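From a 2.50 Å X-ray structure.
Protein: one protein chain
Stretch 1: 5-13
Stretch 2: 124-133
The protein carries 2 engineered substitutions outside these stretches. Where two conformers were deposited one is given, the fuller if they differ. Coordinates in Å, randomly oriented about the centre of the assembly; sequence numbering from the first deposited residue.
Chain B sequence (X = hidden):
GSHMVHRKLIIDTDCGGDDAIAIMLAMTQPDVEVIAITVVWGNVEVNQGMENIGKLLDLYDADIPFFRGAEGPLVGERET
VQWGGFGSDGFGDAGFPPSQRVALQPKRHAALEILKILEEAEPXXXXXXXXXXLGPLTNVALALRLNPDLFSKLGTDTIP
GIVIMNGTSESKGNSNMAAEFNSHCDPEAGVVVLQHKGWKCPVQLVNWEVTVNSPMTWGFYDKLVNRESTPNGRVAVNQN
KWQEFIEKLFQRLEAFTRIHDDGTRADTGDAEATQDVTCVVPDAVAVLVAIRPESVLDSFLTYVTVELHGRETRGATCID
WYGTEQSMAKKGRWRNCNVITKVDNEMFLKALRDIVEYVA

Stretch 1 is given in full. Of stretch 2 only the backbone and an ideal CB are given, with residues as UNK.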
# COMPACT_ATOMS: atom_id res chain seq x y z
N VAL B 5 -32.70 0.63 -34.08
CA VAL B 5 -31.29 0.52 -33.57
C VAL B 5 -30.95 -0.90 -33.15
O VAL B 5 -31.50 -1.42 -32.17
CB VAL B 5 -31.02 1.40 -32.34
CG1 VAL B 5 -29.63 1.11 -31.76
CG2 VAL B 5 -31.17 2.90 -32.69
N HIS B 6 -30.03 -1.50 -33.88
CA HIS B 6 -29.58 -2.87 -33.64
C HIS B 6 -28.33 -2.83 -32.78
O HIS B 6 -27.43 -2.09 -33.08
CB HIS B 6 -29.20 -3.52 -34.98
CG HIS B 6 -30.37 -3.82 -35.87
ND1 HIS B 6 -31.64 -3.35 -35.63
CD2 HIS B 6 -30.44 -4.54 -37.02
CE1 HIS B 6 -32.45 -3.77 -36.58
NE2 HIS B 6 -31.75 -4.49 -37.44
N ARG B 7 -28.27 -3.64 -31.76
CA ARG B 7 -27.09 -3.72 -30.94
C ARG B 7 -26.29 -4.97 -31.30
O ARG B 7 -26.84 -6.05 -31.48
CB ARG B 7 -27.48 -3.74 -29.45
CG ARG B 7 -27.90 -2.38 -28.90
CD ARG B 7 -28.66 -2.48 -27.59
NE ARG B 7 -29.53 -1.33 -27.39
CZ ARG B 7 -29.18 -0.26 -26.68
NH1 ARG B 7 -27.98 -0.22 -26.12
NH2 ARG B 7 -30.01 0.75 -26.54
N LYS B 8 -24.97 -4.83 -31.40
CA LYS B 8 -24.08 -5.97 -31.56
C LYS B 8 -23.25 -6.02 -30.31
O LYS B 8 -22.55 -5.07 -30.00
CB LYS B 8 -23.16 -5.79 -32.78
CG LYS B 8 -23.86 -5.44 -34.09
CD LYS B 8 -24.87 -6.51 -34.45
CE LYS B 8 -25.43 -6.32 -35.87
NZ LYS B 8 -26.71 -7.12 -35.99
N LEU B 9 -23.33 -7.11 -29.56
CA LEU B 9 -22.59 -7.20 -28.29
C LEU B 9 -21.43 -8.17 -28.30
O LEU B 9 -21.50 -9.23 -28.88
CB LEU B 9 -23.48 -7.58 -27.13
CG LEU B 9 -24.82 -6.92 -26.85
CD1 LEU B 9 -25.17 -7.28 -25.39
CD2 LEU B 9 -24.78 -5.41 -27.07
N ILE B 10 -20.36 -7.77 -27.64
CA ILE B 10 -19.28 -8.65 -27.23
C ILE B 10 -19.57 -8.89 -25.76
O ILE B 10 -19.81 -7.95 -24.99
CB ILE B 10 -17.91 -7.96 -27.39
CG1 ILE B 10 -17.74 -7.43 -28.82
CG2 ILE B 10 -16.78 -8.89 -26.97
CD1 ILE B 10 -16.61 -6.42 -28.95
N ILE B 11 -19.59 -10.14 -25.34
CA ILE B 11 -19.81 -10.41 -23.94
C ILE B 11 -18.58 -11.13 -23.39
O ILE B 11 -18.18 -12.21 -23.86
CB ILE B 11 -21.12 -11.21 -23.67
CG1 ILE B 11 -22.34 -10.37 -24.06
CG2 ILE B 11 -21.21 -11.61 -22.17
CD1 ILE B 11 -23.64 -11.13 -24.06
N ASP B 12 -17.94 -10.49 -22.43
CA ASP B 12 -16.77 -11.07 -21.79
C ASP B 12 -17.22 -11.62 -20.47
O ASP B 12 -17.89 -10.93 -19.73
CB ASP B 12 -15.68 -10.02 -21.61
CG ASP B 12 -14.37 -10.63 -21.16
OD1 ASP B 12 -14.19 -10.69 -19.92
OD2 ASP B 12 -13.56 -11.08 -21.99
N THR B 13 -16.86 -12.86 -20.19
CA THR B 13 -17.52 -13.60 -19.13
C THR B 13 -16.65 -14.68 -18.48
O THR B 13 -15.79 -15.29 -19.14
CB THR B 13 -18.88 -14.25 -19.65
OG1 THR B 13 -19.49 -14.99 -18.60
CG2 THR B 13 -18.63 -15.19 -20.82
N UNK B 124 -22.95 2.69 -37.35
CA UNK B 124 -23.73 3.67 -38.09
C UNK B 124 -24.81 4.23 -37.16
O UNK B 124 -24.84 3.91 -35.96
CB UNK B 124 -24.35 3.05 -39.35
N UNK B 125 -25.70 5.05 -37.70
CA UNK B 125 -26.92 5.47 -37.00
C UNK B 125 -27.72 4.25 -36.54
O UNK B 125 -28.25 4.25 -35.43
CB UNK B 125 -27.78 6.36 -37.90
N UNK B 126 -27.75 3.22 -37.40
CA UNK B 126 -28.54 1.98 -37.21
C UNK B 126 -27.84 0.81 -36.49
O UNK B 126 -28.50 -0.17 -36.17
CB UNK B 126 -28.99 1.48 -38.58
N UNK B 127 -26.53 0.89 -36.27
CA UNK B 127 -25.79 -0.22 -35.67
C UNK B 127 -24.83 0.31 -34.63
O UNK B 127 -23.98 1.18 -34.90
CB UNK B 127 -25.04 -1.02 -36.73
N UNK B 128 -24.93 -0.23 -33.43
CA UNK B 128 -24.07 0.21 -32.35
C UNK B 128 -23.47 -1.03 -31.69
O UNK B 128 -24.16 -2.05 -31.44
CB UNK B 128 -24.84 1.06 -31.34
N UNK B 129 -22.17 -0.96 -31.43
CA UNK B 129 -21.47 -2.05 -30.79
C UNK B 129 -21.28 -1.74 -29.32
O UNK B 129 -20.98 -0.60 -28.97
CB UNK B 129 -20.12 -2.31 -31.47
N UNK B 130 -21.48 -2.75 -28.47
CA UNK B 130 -21.33 -2.60 -27.02
C UNK B 130 -20.54 -3.78 -26.45
O UNK B 130 -20.65 -4.92 -26.95
CB UNK B 130 -22.70 -2.50 -26.34
N UNK B 131 -19.74 -3.49 -25.43
CA UNK B 131 -18.99 -4.52 -24.75
C UNK B 131 -19.61 -4.58 -23.38
O UNK B 131 -19.71 -3.55 -22.72
CB UNK B 131 -17.49 -4.24 -24.71
N UNK B 132 -20.07 -5.76 -22.98
CA UNK B 132 -20.55 -5.96 -21.63
C UNK B 132 -19.63 -6.95 -20.95
O UNK B 132 -19.44 -8.05 -21.46
CB UNK B 132 -22.00 -6.45 -21.62
N UNK B 133 -19.06 -6.59 -19.81
CA UNK B 133 -18.05 -7.40 -19.14
C UNK B 133 -18.65 -7.97 -17.89
O UNK B 133 -19.08 -7.22 -17.00
CB UNK B 133 -16.79 -6.59 -18.82

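Strand 6-13 and the segment 127-133 run parallel, their axes 27° apart and 4.7 Å at closest approach. The ladder's hydrogen bonds are backbone to backbone and so say little about identity; that evidence must come from the CB directions and from what stretch 1 places beside each.

At 124 nothing of stretch 1 lies within 5.5 Å of the ideal CB, and phi/psi of -147/-174° is extended, so many residues would fit. It is Ser-124, whose OG accepts a weak hydrogen bond from the backbone N of 126 (3.4 Å, 131°). Position 125, at -55/-39°, points away from stretch 1; a polar residue suits it, and Asp-125 is found. Position 126 points sideways, again with no neighbour within 5.5 Å of the ideal CB. Its backbone O accepts from His-6 N at 3.1 Å, whatever the side chain. With only open space beside the CB, a small or polar residue would suit as well as most others; the residue is Asp-126, whose side chain stays at least 5.3 Å from any atom of stretch 1.

At 127 the CB points to the sheet face of His-6 and Lys-8, 5.3 Å from Lys-8 CG. Extended angles (-137/126°) and an aliphatic neighbour favour a beta-branched or other apolar residue. Val-127 places CG1 3.9 Å from Lys-8 CG.

Position 128 turns to the other face, its CB 4.8 Å from Val-5 CG1 and 5.2 Å from Arg-7 CG. Valine, isoleucine or leucine would suit. Val-128 (chi1 p) brings CG1 to 4.1 Å from Val-5 CG1 and 3.8 Å from Arg-7 CG.

At 129 the CB lies 4.0 Å from Lys-8 O, beside that lysine's methylene chain; an aromatic or long aliphatic side chain could cover it. Tyr-129 offers a ring face: Lys-8 CB lies 4.2 Å from the ring centroid, 29° off the normal, an off-centre CH-pi contact.

Position 130 has its CB 3.7 Å from Leu-9 CD2, while the Arg-7 guanidinium on the same face offers donors. Glutamate, glutamine or methionine could pack here, the first two also supplying an acceptor. Gln-130 reaches back so that Arg-7 NH1 donates to Gln-130 OE1 at 2.8 Å (161°), near the guanidinium plane.

At 131 the CB shares a face with Ile-10, so an aliphatic residue is expected. Leu-131 CG lies 4.4 Å from Ile-10 CB.

The ideal CB at 132 lies 4.6 Å from Ile-11 CG1 and 5.0 Å from Leu-9 CD1, an apolar setting for valine, isoleucine or leucine. Val-132 (chi1 t) sets CG2 4.0 Å from Leu-9 CD1.

At 133 the CB is 4.6 Å from Asp-12 CB; small or polar residues are plausible. Ala-133 adds only a methyl.

Stretch 2 (124-133) SDDVVYQLVA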
# COMPACT_ATOMS: atom_id res chain seq x y z
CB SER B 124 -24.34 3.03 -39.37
OG SER B 124 -25.12 1.85 -39.11
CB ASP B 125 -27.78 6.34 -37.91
CG ASP B 125 -27.05 7.55 -38.42
OD1 ASP B 125 -26.24 8.12 -37.66
OD2 ASP B 125 -27.27 7.93 -39.59
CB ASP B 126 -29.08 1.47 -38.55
CG ASP B 126 -30.15 2.37 -39.14
OD1 ASP B 126 -30.81 3.11 -38.36
OD2 ASP B 126 -30.35 2.36 -40.38
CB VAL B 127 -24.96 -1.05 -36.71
CG1 VAL B 127 -24.09 -2.09 -36.00
CG2 VAL B 127 -25.86 -1.73 -37.75
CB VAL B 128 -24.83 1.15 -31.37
CG1 VAL B 128 -25.77 0.36 -30.44
CG2 VAL B 128 -23.86 1.92 -30.54
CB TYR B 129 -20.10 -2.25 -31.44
CG TYR B 129 -20.18 -2.73 -32.86
CD1 TYR B 129 -20.54 -1.87 -33.90
CD2 TYR B 129 -19.86 -4.05 -33.19
CE1 TYR B 129 -20.59 -2.33 -35.24
CE2 TYR B 129 -19.91 -4.51 -34.53
CZ TYR B 129 -20.29 -3.65 -35.54
OH TYR B 129 -20.34 -4.11 -36.86
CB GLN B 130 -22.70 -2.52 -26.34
CG GLN B 130 -23.50 -1.32 -26.70
CD GLN B 130 -24.84 -1.26 -26.00
OE1 GLN B 130 -25.78 -1.94 -26.38
NE2 GLN B 130 -24.93 -0.42 -24.97
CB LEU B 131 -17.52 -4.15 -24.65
CG LEU B 131 -16.44 -5.19 -24.27
CD1 LEU B 131 -15.10 -4.54 -24.31
CD2 LEU B 131 -16.64 -5.79 -22.91
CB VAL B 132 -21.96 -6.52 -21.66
CG1 VAL B 132 -22.54 -6.61 -20.21
CG2 VAL B 132 -22.82 -5.66 -22.58
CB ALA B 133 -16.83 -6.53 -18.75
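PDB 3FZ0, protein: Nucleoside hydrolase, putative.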